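PDB 4FGW: glycerol-3-phosphate dehydrogenase [NAD(+)] 1 from Saccharomyces cerevisiae, which catalyses the NAD-linked interconversion of dihydroxyacetone phosphate and sn-glycerol 3-phosphate, supporting glycerol production and accumulation under hyperosmotic stress. Local coordinates for residues A50-V53 with A54-K58; H90-V93 with K94-P97. All coordinates share one frame; numbering follows the deposited sequence.

Contact 1. Residues A50-V53 with A54-K58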
loop_
_atom_site.group_PDB
_atom_site.type_symbol
_atom_site.label_atom_id
_atom_site.label_comp_id
_atom_site.label_asym_id
_atom_site.label_seq_id
_atom_site.Cartn_x
_atom_site.Cartn_y
_atom_site.Cartn_z
ATOM N N ALA A 50 -6.354 -3.994 -27.177
ATOM C CA ALA A 50 -6.937 -3.750 -28.495
ATOM C C ALA A 50 -8.470 -3.769 -28.435
ATOM O O ALA A 50 -9.115 -3.044 -29.193
ATOM C CB ALA A 50 -6.435 -4.787 -29.475
ATOM N N LYS A 51 -9.047 -4.585 -27.520
ATOM C CA LYS A 51 -10.490 -4.695 -27.275
ATOM C C LYS A 51 -10.973 -3.404 -26.590
ATOM O O LYS A 51 -12.010 -2.858 -26.977
ATOM C CB LYS A 51 -10.791 -5.933 -26.405
ATOM C CG LYS A 51 -12.262 -6.127 -26.038
ATOM C CD LYS A 51 -12.438 -7.263 -25.042
ATOM C CE LYS A 51 -13.867 -7.448 -24.596
ATOM N NZ LYS A 51 -14.256 -6.488 -23.532
ATOM N N VAL A 52 -10.198 -2.920 -25.589
ATOM C CA VAL A 52 -10.421 -1.689 -24.818
ATOM C C VAL A 52 -10.434 -0.474 -25.781
ATOM O O VAL A 52 -11.358 0.347 -25.736
ATOM C CB VAL A 52 -9.339 -1.566 -23.703
ATOM C CG1 VAL A 52 -9.242 -0.150 -23.137
ATOM C CG2 VAL A 52 -9.579 -2.582 -22.588
ATOM N N VAL A 53 -9.419 -0.402 -26.666
ATOM C CA VAL A 53 -9.234 0.648 -27.669
ATOM C C VAL A 53 -10.352 0.622 -28.737
ATOM O O VAL A 53 -10.909 1.680 -29.037
ATOM C CB VAL A 53 -7.789 0.614 -28.238
ATOM C CG1 VAL A 53 -7.671 1.363 -29.559
ATOM C CG2 VAL A 53 -6.792 1.166 -27.220
ATOM N N ALA A 54 -10.722 -0.577 -29.254
ATOM C CA ALA A 54 -11.799 -0.731 -30.248
ATOM C C ALA A 54 -13.170 -0.302 -29.713
ATOM O O ALA A 54 -13.976 0.252 -30.467
ATOM C CB ALA A 54 -11.853 -2.159 -30.775
ATOM N N GLU A 55 -13.419 -0.549 -28.414
ATOM C CA GLU A 55 -14.648 -0.168 -27.715
ATOM C C GLU A 55 -14.767 1.358 -27.650
ATOM O O GLU A 55 -15.852 1.900 -27.875
ATOM C CB GLU A 55 -14.655 -0.751 -26.290
ATOM C CG GLU A 55 -15.115 -2.198 -26.212
ATOM C CD GLU A 55 -14.823 -2.908 -24.903
ATOM O OE1 GLU A 55 -14.604 -2.221 -23.880
ATOM O OE2 GLU A 55 -14.819 -4.159 -24.901
ATOM N N ASN A 56 -13.642 2.042 -27.358
ATOM C CA ASN A 56 -13.571 3.497 -27.259
ATOM C C ASN A 56 -13.605 4.212 -28.605
ATOM O O ASN A 56 -14.164 5.307 -28.680
ATOM C CB ASN A 56 -12.390 3.937 -26.404
ATOM C CG ASN A 56 -12.594 3.692 -24.933
ATOM O OD1 ASN A 56 -13.681 3.891 -24.381
ATOM N ND2 ASN A 56 -11.539 3.291 -24.254
ATOM N N CYS A 57 -13.032 3.597 -29.666
ATOM C CA CYS A 57 -13.050 4.147 -31.030
ATOM C C CYS A 57 -14.486 4.214 -31.544
ATOM O O CYS A 57 -14.867 5.211 -32.153
ATOM C CB CYS A 57 -12.148 3.346 -31.965
ATOM S SG CYS A 57 -10.378 3.594 -31.670
ATOM N N LYS A 58 -15.295 3.181 -31.229
ATOM C CA LYS A 58 -16.722 3.106 -31.544
ATOM C C LYS A 58 -17.489 4.122 -30.672
ATOM O O LYS A 58 -18.478 4.698 -31.127
ATOM C CB LYS A 58 -17.247 1.681 -31.289
ATOM C CG LYS A 58 -17.928 1.039 -32.496
ATOM C CD LYS A 58 -19.447 1.177 -32.452
ATOM C CE LYS A 58 -20.101 0.501 -33.634
ATOM N NZ LYS A 58 -21.567 0.746 -33.679
#
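The chain of Lys51 crosses that of Glu55, one helical turn on, and closes a salt bridge from NZ to OE2 at 2.8 Å. The lysine is extended as far as CE, and a bend at its last torsion (chi4 -81°) turns NZ to the carboxylate, while CG also lies 3.4 Å from the same OE2. On the acceptor side OE2 offers its syn lone pair. Both charges have second partners: Lys51 NZ bridges to Glu191, and OE1 of Glu55 takes a salt bridge from Arg224 and a hydrogen bond from Tyr226, so the carboxylate is gripped through both oxygens and its rotation is probably fixed. Closer to the backbone, CG of Glu55 rests 3.3 Å from Lys51 O. All this lies on helix 44-59, which follows strand 35-40 and the glycine-rich turn of the Rossmann fold, which probably binds NAD(+). Regular i to i+4 backbone bonds join the segments, among them Ala54 N to Ala50 O and Cys57 N to Val53 O, both 2.9 Å. Asn56 sets its ND2 3.3 Å from Val52 O, but at an angle too poor for a bond; that amide N instead serves the carbonyls of Leu221 and His223. The apolar side of the helix faces the sheet. There CG1 of Val53, anti to the backbone N (chi1 162°), meets SG of Cys57 at 4.1 Å, and both side chains pack on Val37 of strand 35-40 and Val68 of strand 67-71. Ala50 sits on Val39, Met70 and Leu105, and Ala54 on Leu105 of the outermost strand 105-108, the small methyls lying against parallel strands of the sheet.

Contact 2. Residues H90-V93 with K94-P97; sequences HQNV and KYLP
Asn92 grips the turn twice. Its backbone O accepts Leu96 N at 2.8 Å, in the carbonyl plane, and its OD1 accepts Tyr95 N at 3.2 Å, with the donor well above the amide plane. CG of Asn92 stands anti to the backbone N (chi1 -169°), which carries OD1 over the turn to that N-H. ND2 reaches Ser42 O and Thr47 OG1 by weak hydrogen bonds. A water extends the closure, accepting from Asn92 N and donating to Leu96 O. OD1 also lies at the edge of the Tyr95 ring, 3.5 Å from CD1, with amide and ring nearly perpendicular (84°). Replacing Asn92 with an alanine would probably leave Tyr95 N without its side-chain acceptor and cut the weak tie to the glycine-rich turn and helix 44-59. Farther out, CG of Lys94 lies over one ring face of Tyr95, toward the rim, while Lys94 NZ pairs with Glu75 in a salt bridge and Tyr95 OH is hydrogen-bonded to the same carboxylate. Pro97 CB rests 3.7 Å from Val93 O. This loop connects helix 82-86 to strand 105-108: Asn92 packs on Leu82 and Ile86, Tyr95 on Leu82, and Leu96 reaches Asn44, Thr47 and Thr48 at the start of helix 44-59.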
loop_
_atom_site.group_PDB
_atom_site.type_symbol
_atom_site.label_atom_id
_atom_site.label_comp_id
_atom_site.label_asym_id
_atom_site.label_seq_id
_atom_site.Cartn_x
_atom_site.Cartn_y
_atom_site.Cartn_z
ATOM N N HIS A 90 -14.623 -13.426 -34.256
ATOM C CA HIS A 90 -14.115 -12.440 -33.288
ATOM C C HIS A 90 -13.652 -13.001 -31.931
ATOM O O HIS A 90 -14.157 -12.610 -30.871
ATOM C CB HIS A 90 -15.058 -11.225 -33.152
ATOM C CG HIS A 90 -15.402 -10.579 -34.458
ATOM N ND1 HIS A 90 -14.616 -9.577 -34.996
ATOM C CD2 HIS A 90 -16.436 -10.821 -35.296
ATOM C CE1 HIS A 90 -15.194 -9.241 -36.137
ATOM N NE2 HIS A 90 -16.296 -9.958 -36.354
ATOM N N GLN A 91 -12.663 -13.905 -31.977
ATOM C CA GLN A 91 -12.078 -14.539 -30.799
ATOM C C GLN A 91 -10.629 -14.929 -31.064
ATOM O O GLN A 91 -10.351 -15.592 -32.067
ATOM C CB GLN A 91 -12.886 -15.790 -30.405
ATOM C CG GLN A 91 -13.802 -15.602 -29.203
ATOM C CD GLN A 91 -14.160 -16.914 -28.540
ATOM O OE1 GLN A 91 -13.298 -17.662 -28.051
ATOM N NE2 GLN A 91 -15.452 -17.203 -28.472
ATOM N N ASN A 92 -9.702 -14.527 -30.167
ATOM C CA ASN A 92 -8.294 -14.917 -30.265
ATOM C C ASN A 92 -8.214 -16.261 -29.543
ATOM O O ASN A 92 -7.803 -16.337 -28.379
ATOM C CB ASN A 92 -7.363 -13.869 -29.638
ATOM C CG ASN A 92 -5.886 -14.077 -29.930
ATOM O OD1 ASN A 92 -5.385 -15.199 -30.096
ATOM N ND2 ASN A 92 -5.141 -12.990 -29.973
ATOM N N VAL A 93 -8.666 -17.313 -30.246
ATOM C CA VAL A 93 -8.781 -18.699 -29.797
ATOM C C VAL A 93 -7.573 -19.270 -29.042
ATOM O O VAL A 93 -7.764 -20.090 -28.145
ATOM C CB VAL A 93 -9.352 -19.615 -30.927
ATOM C CG1 VAL A 93 -8.302 -20.554 -31.522
ATOM C CG2 VAL A 93 -10.571 -20.389 -30.444
ATOM N N LYS A 94 -6.350 -18.809 -29.375
ATOM C CA LYS A 94 -5.114 -19.279 -28.752
ATOM C C LYS A 94 -4.670 -18.445 -27.547
ATOM O O LYS A 94 -4.355 -19.019 -26.504
ATOM C CB LYS A 94 -3.982 -19.381 -29.797
ATOM C CG LYS A 94 -2.760 -20.151 -29.304
ATOM C CD LYS A 94 -1.667 -20.248 -30.349
ATOM C CE LYS A 94 -0.414 -20.846 -29.767
ATOM N NZ LYS A 94 0.677 -20.938 -30.771
ATOM N N TYR A 95 -4.615 -17.105 -27.695
ATOM C CA TYR A 95 -4.105 -16.203 -26.661
ATOM C C TYR A 95 -5.111 -15.581 -25.694
ATOM O O TYR A 95 -4.714 -15.179 -24.600
ATOM C CB TYR A 95 -3.130 -15.172 -27.258
ATOM C CG TYR A 95 -1.986 -15.817 -28.015
ATOM C CD1 TYR A 95 -2.040 -15.974 -29.398
ATOM C CD2 TYR A 95 -0.872 -16.312 -27.344
ATOM C CE1 TYR A 95 -1.006 -16.600 -30.097
ATOM C CE2 TYR A 95 0.168 -16.939 -28.032
ATOM C CZ TYR A 95 0.099 -17.079 -29.409
ATOM O OH TYR A 95 1.128 -17.688 -30.085
ATOM N N LEU A 96 -6.399 -15.513 -26.073
ATOM C CA LEU A 96 -7.463 -14.964 -25.222
ATOM C C LEU A 96 -8.791 -15.727 -25.484
ATOM O O LEU A 96 -9.723 -15.164 -26.068
ATOM C CB LEU A 96 -7.593 -13.441 -25.453
ATOM C CG LEU A 96 -8.294 -12.612 -24.375
ATOM C CD1 LEU A 96 -7.401 -12.413 -23.149
ATOM C CD2 LEU A 96 -8.698 -11.263 -24.925
ATOM N N PRO A 97 -8.883 -17.030 -25.096
ATOM C CA PRO A 97 -10.114 -17.797 -25.386
ATOM C C PRO A 97 -11.357 -17.390 -24.590
ATOM O O PRO A 97 -11.256 -17.003 -23.422
ATOM C CB PRO A 97 -9.700 -19.242 -25.106
ATOM C CG PRO A 97 -8.633 -19.116 -24.056
ATOM C CD PRO A 97 -7.874 -17.873 -24.412
HETATM O O HOH W 1 -10.586 -12.901 -27.949
#

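Overall arrangement
Both contacts belong to the N-terminal Rossmann-type part of the chain and involve helix 44-59: contact 1 is part of it, mostly buried between strands and neighbouring loops; contact 2 is a partly exposed loop that packs against its start. Their centres are 16 Å apart, with nearest atoms about 5 Å apart and no touch. Chemistry follows place: contact 1 combines repeated helical bonds and an ion pair with an apolar sheet-facing side, whereas contact 2 relies on one asparagine and a water to close an irregular turn. Contact 2 lies closer to the glycine-rich turn, the side chain of Tyr95 coming within about 4 Å of Gly43 at the nearest atoms; that of Ala50 in contact 1 stays about 6 Å from Gly46.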